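Local coordinates for protein MDM10 isoform 1 (Saccharomyces cerevisiae, PDB 7BTX) that forms part of the ERMES complex that tethers the endoplasmic reticulum to mitochondria and takes part in late assembly steps of the outer-membrane TOM translocase, at residues T16-Q21 with R192-W197; T28-T33 with T281-T286; Y296-N299 with E304-L307; L430-G433 with F438-S441. All blocks are in the same frame, centred on the assembly; numbering follows the deposited sequence.

How the interactions relate
Interactions 1 and 2 lay two successive pieces of the N-terminal region, 16-21 and 28-33, against strands of the barrel wall far along the sequence. Their segments alternate along the chain and their centres are 20 Å apart. Interactions 3 and 4 are local instead, each joining the two arms of a beta hairpin. Interactions 2 and 3 both reach the same sheet, through neighbouring strands 280-284 and 292-297; their centres lie 16 Å apart, with nearest atoms about 5 Å from each other. Interaction 4 lies elsewhere in the wall, on the opposite side of the chain's centre from interaction 1, with 32 Å between their centres. None of the four contacts touches another directly.

Interaction 1: T16-Q21 with R192-W197; sequences THWSTQ and RNLQEW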
loop_
_atom_site.group_PDB
_atom_site.type_symbol
_atom_site.label_atom_id
_atom_site.label_comp_id
_atom_site.label_asym_id
_atom_site.label_seq_id
_atom_site.Cartn_x
_atom_site.Cartn_y
_atom_site.Cartn_z
ATOM N N THR D 16 11.470 -25.073 -35.200
ATOM C CA THR D 16 12.689 -25.258 -35.971
ATOM C C THR D 16 13.283 -26.647 -35.796
ATOM O O THR D 16 14.354 -26.918 -36.349
ATOM C CB THR D 16 13.718 -24.198 -35.592
ATOM O OG1 THR D 16 14.143 -24.399 -34.241
ATOM C CG2 THR D 16 13.107 -22.833 -35.707
ATOM N N HIS D 17 12.603 -27.517 -35.040
ATOM C CA HIS D 17 13.000 -28.903 -34.767
ATOM C C HIS D 17 14.384 -28.978 -34.117
ATOM O O HIS D 17 15.331 -29.537 -34.667
ATOM C CB HIS D 17 12.930 -29.763 -36.034
ATOM C CG HIS D 17 11.604 -29.705 -36.725
ATOM N ND1 HIS D 17 10.420 -30.003 -36.087
ATOM C CD2 HIS D 17 11.275 -29.379 -37.997
ATOM C CE1 HIS D 17 9.418 -29.863 -36.936
ATOM N NE2 HIS D 17 9.910 -29.485 -38.102
ATOM N N TRP D 18 14.482 -28.399 -32.924
ATOM C CA TRP D 18 15.725 -28.453 -32.169
ATOM C C TRP D 18 15.828 -29.705 -31.312
ATOM O O TRP D 18 16.946 -30.118 -30.974
ATOM C CB TRP D 18 15.866 -27.203 -31.298
ATOM C CG TRP D 18 17.117 -27.154 -30.475
ATOM C CD1 TRP D 18 17.197 -27.136 -29.118
ATOM C CD2 TRP D 18 18.466 -27.128 -30.953
ATOM N NE1 TRP D 18 18.506 -27.096 -28.717
ATOM C CE2 TRP D 18 19.305 -27.089 -29.828
ATOM C CE3 TRP D 18 19.045 -27.128 -32.223
ATOM C CZ2 TRP D 18 20.685 -27.050 -29.934
ATOM C CZ3 TRP D 18 20.407 -27.094 -32.324
ATOM C CH2 TRP D 18 21.215 -27.046 -31.190
ATOM N N SER D 19 14.686 -30.330 -30.994
ATOM C CA SER D 19 14.585 -31.572 -30.229
ATOM C C SER D 19 15.212 -31.452 -28.844
ATOM O O SER D 19 16.257 -32.051 -28.575
ATOM C CB SER D 19 15.197 -32.753 -30.993
ATOM O OG SER D 19 16.611 -32.734 -30.902
ATOM N N THR D 20 14.595 -30.652 -27.969
ATOM C CA THR D 20 15.073 -30.431 -26.608
ATOM C C THR D 20 14.732 -31.567 -25.646
ATOM O O THR D 20 14.871 -31.393 -24.428
ATOM C CB THR D 20 14.512 -29.121 -26.064
ATOM O OG1 THR D 20 14.901 -28.967 -24.694
ATOM C CG2 THR D 20 12.995 -29.122 -26.152
ATOM N N GLN D 21 14.277 -32.721 -26.141
ATOM C CA GLN D 21 14.132 -33.885 -25.273
ATOM C C GLN D 21 15.497 -34.415 -24.851
ATOM O O GLN D 21 15.641 -35.021 -23.784
ATOM C CB GLN D 21 13.300 -34.978 -25.958
ATOM C CG GLN D 21 13.914 -35.607 -27.208
ATOM C CD GLN D 21 13.474 -34.913 -28.483
ATOM O OE1 GLN D 21 12.929 -33.812 -28.444
ATOM N NE2 GLN D 21 13.706 -35.558 -29.619
ATOM N N ARG D 192 23.277 -38.231 -30.935
ATOM C CA ARG D 192 23.689 -38.990 -29.757
ATOM C C ARG D 192 24.191 -38.081 -28.639
ATOM O O ARG D 192 24.656 -38.579 -27.613
ATOM C CB ARG D 192 24.773 -40.011 -30.111
ATOM C CG ARG D 192 24.459 -40.945 -31.272
ATOM C CD ARG D 192 23.571 -42.105 -30.858
ATOM N NE ARG D 192 22.167 -41.845 -31.153
ATOM C CZ ARG D 192 21.202 -42.753 -31.059
ATOM N NH1 ARG D 192 19.951 -42.424 -31.347
ATOM N NH2 ARG D 192 21.488 -43.993 -30.687
ATOM N N ASN D 193 24.093 -36.764 -28.805
ATOM C CA ASN D 193 24.610 -35.798 -27.843
ATOM C C ASN D 193 23.835 -34.499 -27.973
ATOM O O ASN D 193 23.288 -34.193 -29.032
ATOM C CB ASN D 193 26.097 -35.495 -28.058
ATOM C CG ASN D 193 27.003 -36.573 -27.527
ATOM O OD1 ASN D 193 26.829 -37.048 -26.410
ATOM N ND2 ASN D 193 27.977 -36.974 -28.330
ATOM N N LEU D 194 23.758 -33.754 -26.872
ATOM C CA LEU D 194 23.293 -32.375 -26.896
ATOM C C LEU D 194 24.172 -31.570 -25.936
ATOM O O LEU D 194 23.719 -31.099 -24.900
ATOM C CB LEU D 194 21.802 -32.252 -26.586
ATOM C CG LEU D 194 21.084 -31.002 -27.140
ATOM C CD1 LEU D 194 19.638 -31.326 -27.468
ATOM C CD2 LEU D 194 21.123 -29.775 -26.244
ATOM N N GLN D 195 25.479 -31.557 -26.197
ATOM C CA GLN D 195 26.409 -30.742 -25.421
ATOM C C GLN D 195 26.017 -29.271 -25.437
ATOM O O GLN D 195 25.412 -28.784 -26.391
ATOM C CB GLN D 195 27.826 -30.887 -25.968
ATOM C CG GLN D 195 28.289 -32.304 -26.154
ATOM C CD GLN D 195 29.518 -32.388 -27.018
ATOM O OE1 GLN D 195 29.874 -31.433 -27.700
ATOM N NE2 GLN D 195 30.181 -33.533 -26.993
ATOM N N GLU D 196 26.373 -28.562 -24.373
ATOM C CA GLU D 196 25.932 -27.188 -24.194
ATOM C C GLU D 196 26.935 -26.453 -23.327
ATOM O O GLU D 196 27.379 -26.988 -22.316
ATOM C CB GLU D 196 24.553 -27.142 -23.545
ATOM C CG GLU D 196 23.974 -25.762 -23.425
ATOM C CD GLU D 196 22.524 -25.784 -23.026
ATOM O OE1 GLU D 196 22.014 -26.876 -22.702
ATOM O OE2 GLU D 196 21.890 -24.711 -23.038
ATOM N N TRP D 197 27.278 -25.223 -23.716
ATOM C CA TRP D 197 28.274 -24.409 -23.010
ATOM C C TRP D 197 27.593 -23.145 -22.510
ATOM O O TRP D 197 27.304 -22.233 -23.280
ATOM C CB TRP D 197 29.445 -24.087 -23.905
ATOM C CG TRP D 197 30.317 -25.244 -24.170
ATOM C CD1 TRP D 197 31.441 -25.592 -23.492
ATOM C CD2 TRP D 197 30.142 -26.222 -25.194
ATOM N NE1 TRP D 197 31.980 -26.730 -24.031
ATOM C CE2 TRP D 197 31.199 -27.136 -25.079
ATOM C CE3 TRP D 197 29.191 -26.413 -26.198
ATOM C CZ2 TRP D 197 31.333 -28.223 -25.928
ATOM C CZ3 TRP D 197 29.326 -27.492 -27.037
ATOM C CH2 TRP D 197 30.386 -28.383 -26.898
#
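The indole of W18 meets L194 obliquely, the methyl CD2 lying 4.5 Å from the ring nitrogen NE1. Y13, one of the residues of the preceding helix, meets the same indole with the ring planes at about 45°, and R160 of strand 152-162 touches it as well. W18 CG is anti to the backbone N (chi1 -180°), which carries the indole out from the loop toward L194. The other leucine methyl, CD1, goes to the backbone rather than to a ring and rests 3.6 Å from S19 O. L194 thus divides its two branches between the indole and the next carbonyl along the loop. Consistent with the mitochondrial porin-like barrel, the N-terminal region lies against the wall here: helix 5-16 ends, H17 leaves helical geometry with positive phi, and the loop that follows turns toward strand 194-199. Within that loop S19 OG donates a hydrogen bond to W18 O of 2.6 Å, approaching from the side of the carbonyl with a C=O...donor angle of 103° and tilted out of its plane. S19 and L194 both touch D189 of strand 179-189, the neighbour of strand 194-199 in the sheet, and L194 also reaches N22, just beyond the loop segment 16-21.

Interaction 2: T28-T33 with T281-T286; sequences TATSRT and TYSAKT
Behind T30 and S31, the two residues that meet the strand, the carbonyl oxygen of A29 is gripped twice by T33. The backbone T33 N lies 3.0 Å from A29 O, and the hydroxyl T33 OG1 donates to the same oxygen at an equal length, the two coming from opposite faces of the carbonyl plane. These bonds tie the last residue of the short helix 30-33 back to the residue before it, while T33 O accepts from K417 NZ. Across the contact the touching is by small side chains without hydrogen bonds. T30 turns its methyl to the strand: CG2, anti to the backbone N, comes 3.3 Å from S283 OG, while OG1 is placed beside that N (chi1 -45°). S31 meets T281 through carbon, CB lying 3.7 Å from T281 CG2. Their hydroxyls, S31 OG and T281 OG1, are 3.7 Å apart. T281 and S283 alternate along strand 280-284, so both send their side chains to the helix; K295 of the neighbouring strand 292-297 touches S31 and T281. A short helical turn of the N-terminal region seated on alternate small residues of a barrel strand is consistent with the mitochondrial porin-like fold, where N-terminal elements pack within the barrel.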
loop_
_atom_site.group_PDB
_atom_site.type_symbol
_atom_site.label_atom_id
_atom_site.label_comp_id
_atom_site.label_asym_id
_atom_site.label_seq_id
_atom_site.Cartn_x
_atom_site.Cartn_y
_atom_site.Cartn_z
ATOM N N THR D 28 14.858 -34.598 -15.974
ATOM C CA THR D 28 13.812 -34.702 -14.965
ATOM C C THR D 28 12.778 -33.650 -15.312
ATOM O O THR D 28 12.790 -32.553 -14.757
ATOM C CB THR D 28 14.364 -34.463 -13.565
ATOM O OG1 THR D 28 15.073 -33.218 -13.541
ATOM C CG2 THR D 28 15.311 -35.573 -13.166
ATOM N N ALA D 29 11.888 -33.961 -16.245
ATOM C CA ALA D 29 10.869 -32.992 -16.616
ATOM C C ALA D 29 9.516 -33.516 -16.183
ATOM O O ALA D 29 8.641 -32.748 -15.768
ATOM C CB ALA D 29 10.889 -32.719 -18.116
ATOM N N THR D 30 9.344 -34.833 -16.272
ATOM C CA THR D 30 8.112 -35.452 -15.818
ATOM C C THR D 30 8.052 -35.497 -14.295
ATOM O O THR D 30 6.961 -35.506 -13.722
ATOM C CB THR D 30 8.003 -36.847 -16.429
ATOM O OG1 THR D 30 8.348 -36.771 -17.815
ATOM C CG2 THR D 30 6.580 -37.343 -16.370
ATOM N N SER D 31 9.202 -35.481 -13.629
ATOM C CA SER D 31 9.268 -35.375 -12.179
ATOM C C SER D 31 9.165 -33.944 -11.676
ATOM O O SER D 31 9.207 -33.732 -10.462
ATOM C CB SER D 31 10.573 -35.981 -11.668
ATOM O OG SER D 31 10.895 -35.479 -10.385
ATOM N N ARG D 32 9.072 -32.958 -12.564
ATOM C CA ARG D 32 8.816 -31.586 -12.154
ATOM C C ARG D 32 7.428 -31.114 -12.543
ATOM O O ARG D 32 6.898 -30.194 -11.912
ATOM C CB ARG D 32 9.856 -30.642 -12.761
ATOM C CG ARG D 32 11.276 -30.951 -12.348
ATOM C CD ARG D 32 12.214 -29.811 -12.698
ATOM N NE ARG D 32 11.966 -29.274 -14.034
ATOM C CZ ARG D 32 12.756 -29.479 -15.083
ATOM N NH1 ARG D 32 13.846 -30.220 -14.957
ATOM N NH2 ARG D 32 12.452 -28.955 -16.261
ATOM N N THR D 33 6.836 -31.723 -13.562
ATOM C CA THR D 33 5.469 -31.445 -13.963
ATOM C C THR D 33 4.483 -32.144 -13.038
ATOM O O THR D 33 3.431 -31.588 -12.706
ATOM C CB THR D 33 5.278 -31.887 -15.419
ATOM O OG1 THR D 33 6.143 -31.116 -16.259
ATOM C CG2 THR D 33 3.849 -31.695 -15.894
ATOM N N THR D 281 13.570 -41.535 -9.348
ATOM C CA THR D 281 12.237 -41.182 -9.800
ATOM C C THR D 281 11.678 -42.293 -10.667
ATOM O O THR D 281 12.295 -42.678 -11.657
ATOM C CB THR D 281 12.259 -39.872 -10.592
ATOM O OG1 THR D 281 12.513 -38.779 -9.705
ATOM C CG2 THR D 281 10.946 -39.644 -11.299
ATOM N N TYR D 282 10.520 -42.807 -10.287
ATOM C CA TYR D 282 9.724 -43.666 -11.146
ATOM C C TYR D 282 8.593 -42.834 -11.728
ATOM O O TYR D 282 8.061 -41.949 -11.059
ATOM C CB TYR D 282 9.176 -44.854 -10.360
ATOM C CG TYR D 282 8.254 -45.758 -11.130
ATOM C CD1 TYR D 282 6.876 -45.663 -10.988
ATOM C CD2 TYR D 282 8.759 -46.721 -11.981
ATOM C CE1 TYR D 282 6.032 -46.494 -11.683
ATOM C CE2 TYR D 282 7.924 -47.557 -12.679
ATOM C CZ TYR D 282 6.563 -47.437 -12.529
ATOM O OH TYR D 282 5.729 -48.272 -13.230
ATOM N N SER D 283 8.234 -43.098 -12.978
ATOM C CA SER D 283 7.234 -42.282 -13.663
ATOM C C SER D 283 6.504 -43.118 -14.699
ATOM O O SER D 283 6.998 -43.291 -15.814
ATOM C CB SER D 283 7.880 -41.069 -14.320
ATOM O OG SER D 283 6.919 -40.356 -15.067
ATOM N N ALA D 284 5.325 -43.607 -14.353
ATOM C CA ALA D 284 4.557 -44.440 -15.256
ATOM C C ALA D 284 3.504 -43.604 -15.972
ATOM O O ALA D 284 3.456 -42.381 -15.842
ATOM C CB ALA D 284 3.930 -45.601 -14.491
ATOM N N LYS D 285 2.667 -44.267 -16.760
ATOM C CA LYS D 285 1.580 -43.609 -17.475
ATOM C C LYS D 285 0.315 -44.453 -17.365
ATOM O O LYS D 285 -0.311 -44.806 -18.365
ATOM C CB LYS D 285 1.952 -43.342 -18.932
ATOM C CG LYS D 285 1.244 -42.130 -19.512
ATOM C CD LYS D 285 1.177 -42.174 -21.024
ATOM C CE LYS D 285 0.093 -41.249 -21.548
ATOM N NZ LYS D 285 -1.263 -41.719 -21.155
ATOM N N THR D 286 -0.076 -44.791 -16.135
ATOM C CA THR D 286 -1.059 -45.839 -15.868
ATOM C C THR D 286 -2.468 -45.461 -16.302
ATOM O O THR D 286 -3.338 -45.201 -15.466
ATOM C CB THR D 286 -1.087 -46.167 -14.378
ATOM O OG1 THR D 286 -1.818 -45.149 -13.687
ATOM C CG2 THR D 286 0.316 -46.209 -13.821
#

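Interaction 3: Y296-N299 with E304-L307; sequences YDFN and ESNL
The backbone bonding between Y296-N299 and E304-L307 is sparse. D297 and N306 form an antiparallel hydrogen-bonded pair, and D297 N donates to N306 O over 3.1 Å at an N-H...O angle of 147°, the donor standing above the carbonyl plane. Y296 and L307, the next pair, are of the non-hydrogen-bonded kind.

Among the side-chain polar contacts, the phenol of Y296 folds along the partner strand until OH and S305 OG are 2.9 Å apart, a hydrogen bond in which either hydroxyl could be the donor. Y296 CG lies anti to the backbone N (chi1 171°), which takes the ring across the partner strand, past N306 O, to the serine. S305 OG also sits in the plane of the F298 ring, at its edge, 3.4 Å from CD1, so the hydroxyl lies between the phenol OH, to which it bonds, and the edge of the F298 ring. E304 OE2 has its salt bridge outside, with R423 NE; this arginine probably offsets the charge of E304, whose OE1 is 5.6 Å from D297 OD2.

Apolar packing is Y296 with L307. The leucine crosses Y296 at about a right angle, with CD1 3.8 Å from Y296 CB and near the plane of the phenol at its edge. On the other side of the sheet the CB atoms of D297 and N306 are in contact, 3.9 Å apart.

These features mark the end of a beta hairpin, strand 292-297 turning back as strand 306-307 at the surface of the barrel.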
loop_
_atom_site.group_PDB
_atom_site.type_symbol
_atom_site.label_atom_id
_atom_site.label_comp_id
_atom_site.label_asym_id
_atom_site.label_seq_id
_atom_site.Cartn_x
_atom_site.Cartn_y
_atom_site.Cartn_z
ATOM N N TYR D 296 11.484 -41.244 -5.054
ATOM C CA TYR D 296 12.104 -41.579 -3.778
ATOM C C TYR D 296 13.423 -40.831 -3.687
ATOM O O TYR D 296 14.364 -41.133 -4.424
ATOM C CB TYR D 296 12.333 -43.078 -3.629
ATOM C CG TYR D 296 13.172 -43.410 -2.417
ATOM C CD1 TYR D 296 12.689 -43.184 -1.137
ATOM C CD2 TYR D 296 14.451 -43.931 -2.552
ATOM C CE1 TYR D 296 13.448 -43.474 -0.026
ATOM C CE2 TYR D 296 15.221 -44.227 -1.445
ATOM C CZ TYR D 296 14.712 -43.995 -0.186
ATOM O OH TYR D 296 15.468 -44.287 0.923
ATOM N N ASP D 297 13.493 -39.866 -2.785
ATOM C CA ASP D 297 14.695 -39.075 -2.615
ATOM C C ASP D 297 15.547 -39.682 -1.507
ATOM O O ASP D 297 15.103 -40.556 -0.760
ATOM C CB ASP D 297 14.316 -37.631 -2.314
ATOM C CG ASP D 297 15.396 -36.660 -2.687
ATOM O OD1 ASP D 297 15.278 -36.030 -3.755
ATOM O OD2 ASP D 297 16.362 -36.521 -1.912
ATOM N N PHE D 298 16.793 -39.223 -1.395
ATOM C CA PHE D 298 17.709 -39.732 -0.382
ATOM C C PHE D 298 18.787 -38.694 -0.091
ATOM O O PHE D 298 18.724 -37.574 -0.601
ATOM C CB PHE D 298 18.332 -41.058 -0.838
ATOM C CG PHE D 298 18.812 -41.924 0.292
ATOM C CD1 PHE D 298 17.962 -42.265 1.331
ATOM C CD2 PHE D 298 20.127 -42.355 0.335
ATOM C CE1 PHE D 298 18.407 -43.050 2.385
ATOM C CE2 PHE D 298 20.580 -43.138 1.385
ATOM C CZ PHE D 298 19.716 -43.486 2.410
ATOM N N ASN D 299 19.770 -39.053 0.732
ATOM C CA ASN D 299 20.919 -38.210 1.023
ATOM C C ASN D 299 22.062 -39.084 1.514
ATOM O O ASN D 299 21.826 -40.148 2.093
ATOM C CB ASN D 299 20.568 -37.152 2.067
ATOM C CG ASN D 299 21.416 -35.911 1.944
ATOM O OD1 ASN D 299 22.635 -35.988 1.820
ATOM N ND2 ASN D 299 20.772 -34.751 1.975
ATOM N N GLU D 304 18.616 -39.291 5.244
ATOM C CA GLU D 304 17.323 -38.630 5.393
ATOM C C GLU D 304 16.521 -38.934 4.133
ATOM O O GLU D 304 16.870 -38.476 3.042
ATOM C CB GLU D 304 17.514 -37.128 5.597
ATOM C CG GLU D 304 16.262 -36.330 5.915
ATOM C CD GLU D 304 15.568 -35.818 4.670
ATOM O OE1 GLU D 304 16.255 -35.626 3.645
ATOM O OE2 GLU D 304 14.342 -35.595 4.717
ATOM N N SER D 305 15.437 -39.688 4.278
ATOM C CA SER D 305 14.659 -40.096 3.116
ATOM C C SER D 305 13.528 -39.123 2.821
ATOM O O SER D 305 13.277 -38.192 3.592
ATOM C CB SER D 305 14.096 -41.503 3.318
ATOM O OG SER D 305 15.105 -42.481 3.144
ATOM N N ASN D 306 12.849 -39.340 1.698
ATOM C CA ASN D 306 11.644 -38.618 1.315
ATOM C C ASN D 306 10.923 -39.455 0.272
ATOM O O ASN D 306 11.560 -40.237 -0.436
ATOM C CB ASN D 306 11.978 -37.231 0.769
ATOM C CG ASN D 306 10.793 -36.290 0.803
ATOM O OD1 ASN D 306 9.641 -36.719 0.847
ATOM N ND2 ASN D 306 11.070 -34.993 0.778
ATOM N N LEU D 307 9.604 -39.319 0.162
ATOM C CA LEU D 307 8.903 -40.123 -0.835
ATOM C C LEU D 307 7.724 -39.300 -1.354
ATOM O O LEU D 307 6.624 -39.305 -0.805
ATOM C CB LEU D 307 8.447 -41.466 -0.271
ATOM C CG LEU D 307 7.755 -42.412 -1.253
ATOM C CD1 LEU D 307 8.752 -42.978 -2.238
ATOM C CD2 LEU D 307 7.063 -43.531 -0.513
#

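Interaction 4: L430-G433 with F438-S441; sequences LWEG and FLIS
This is an antiparallel strand pairing, partly buried, between strands 426-434 and 439-447, which follow each other in the sheet of the barrel wall. The axes of the short segments run 4.7 Å apart at 172°. G433 and I440 are bonded both ways: G433 N to I440 O at 2.7 Å, nearly straight, and I440 N to G433 O at 3.0 Å.

On the side of I440, the indole of W431 has its CG anti to the backbone N (chi1 177°), and G433 N lies over one face of the ring, toward its rim. The benzene edge of this ring meets I440, CZ3 being 3.9 Å from I440 CG2. W416 of strand 413-420 also meets the indole.

On the other side, E432 bends across to S441 and L439. S441 OG donates a weak hydrogen bond of 3.5 Å to E432 OE2, and L439 CD2 lies 4.1 Å from E432 OE1. With an alanine at E432, S441 OG would probably lose this acceptor and a gap would open beside L439. L430 CD1 touches S441 OG, and the L430 side chain also packs on F37 and I39.

Strands joined by a short turn in this way form a beta hairpin, the connection that repeats between neighbouring antiparallel strands of a membrane beta-barrel.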
loop_
_atom_site.group_PDB
_atom_site.type_symbol
_atom_site.label_atom_id
_atom_site.label_comp_id
_atom_site.label_asym_id
_atom_site.label_seq_id
_atom_site.Cartn_x
_atom_site.Cartn_y
_atom_site.Cartn_z
ATOM N N LEU D 430 -4.803 -29.511 -7.408
ATOM C CA LEU D 430 -4.889 -28.442 -8.389
ATOM C C LEU D 430 -5.800 -28.873 -9.518
ATOM O O LEU D 430 -5.599 -29.937 -10.102
ATOM C CB LEU D 430 -3.509 -28.082 -8.944
ATOM C CG LEU D 430 -3.442 -26.895 -9.905
ATOM C CD1 LEU D 430 -3.542 -25.587 -9.160
ATOM C CD2 LEU D 430 -2.175 -26.940 -10.714
ATOM N N TRP D 431 -6.793 -28.053 -9.821
ATOM C CA TRP D 431 -7.626 -28.236 -10.995
ATOM C C TRP D 431 -7.326 -27.120 -11.983
ATOM O O TRP D 431 -7.072 -25.985 -11.583
ATOM C CB TRP D 431 -9.109 -28.240 -10.628
ATOM C CG TRP D 431 -9.998 -28.354 -11.806
ATOM C CD1 TRP D 431 -10.211 -29.460 -12.557
ATOM C CD2 TRP D 431 -10.788 -27.315 -12.384
ATOM N NE1 TRP D 431 -11.091 -29.184 -13.571
ATOM C CE2 TRP D 431 -11.460 -27.868 -13.485
ATOM C CE3 TRP D 431 -10.993 -25.969 -12.078
ATOM C CZ2 TRP D 431 -12.320 -27.125 -14.279
ATOM C CZ3 TRP D 431 -11.843 -25.236 -12.866
ATOM C CH2 TRP D 431 -12.498 -25.813 -13.954
ATOM N N GLU D 432 -7.321 -27.452 -13.271
ATOM C CA GLU D 432 -7.145 -26.465 -14.326
ATOM C C GLU D 432 -8.145 -26.738 -15.431
ATOM O O GLU D 432 -8.207 -27.854 -15.948
ATOM C CB GLU D 432 -5.730 -26.493 -14.900
ATOM C CG GLU D 432 -4.692 -25.854 -14.015
ATOM C CD GLU D 432 -3.635 -25.125 -14.810
ATOM O OE1 GLU D 432 -3.745 -25.099 -16.052
ATOM O OE2 GLU D 432 -2.702 -24.571 -14.195
ATOM N N GLY D 433 -8.918 -25.727 -15.796
ATOM C CA GLY D 433 -9.908 -25.904 -16.836
ATOM C C GLY D 433 -9.740 -24.933 -17.981
ATOM O O GLY D 433 -9.872 -23.722 -17.797
ATOM N N PHE D 438 -10.457 -18.904 -22.226
ATOM C CA PHE D 438 -10.432 -18.787 -20.780
ATOM C C PHE D 438 -9.607 -19.907 -20.165
ATOM O O PHE D 438 -9.327 -20.922 -20.801
ATOM C CB PHE D 438 -11.850 -18.809 -20.221
ATOM C CG PHE D 438 -12.696 -17.668 -20.683
ATOM C CD1 PHE D 438 -12.698 -16.472 -19.992
ATOM C CD2 PHE D 438 -13.490 -17.787 -21.808
ATOM C CE1 PHE D 438 -13.476 -15.419 -20.414
ATOM C CE2 PHE D 438 -14.269 -16.737 -22.237
ATOM C CZ PHE D 438 -14.262 -15.552 -21.537
ATOM N N LEU D 439 -9.210 -19.701 -18.909
ATOM C CA LEU D 439 -8.423 -20.695 -18.187
ATOM C C LEU D 439 -8.619 -20.455 -16.698
ATOM O O LEU D 439 -8.089 -19.482 -16.160
ATOM C CB LEU D 439 -6.952 -20.604 -18.576
ATOM C CG LEU D 439 -5.967 -21.691 -18.141
ATOM C CD1 LEU D 439 -4.945 -21.875 -19.237
ATOM C CD2 LEU D 439 -5.256 -21.340 -16.847
ATOM N N ILE D 440 -9.354 -21.340 -16.037
ATOM C CA ILE D 440 -9.576 -21.271 -14.598
ATOM C C ILE D 440 -8.654 -22.281 -13.934
ATOM O O ILE D 440 -8.475 -23.390 -14.445
ATOM C CB ILE D 440 -11.054 -21.545 -14.264
ATOM C CG1 ILE D 440 -11.949 -20.583 -15.034
ATOM C CG2 ILE D 440 -11.333 -21.344 -12.791
ATOM C CD1 ILE D 440 -13.404 -20.945 -14.980
ATOM N N SER D 441 -8.058 -21.906 -12.802
ATOM C CA SER D 441 -7.073 -22.749 -12.120
ATOM C C SER D 441 -7.285 -22.662 -10.610
ATOM O O SER D 441 -6.699 -21.809 -9.942
ATOM C CB SER D 441 -5.663 -22.334 -12.507
ATOM O OG SER D 441 -4.696 -23.055 -11.773
#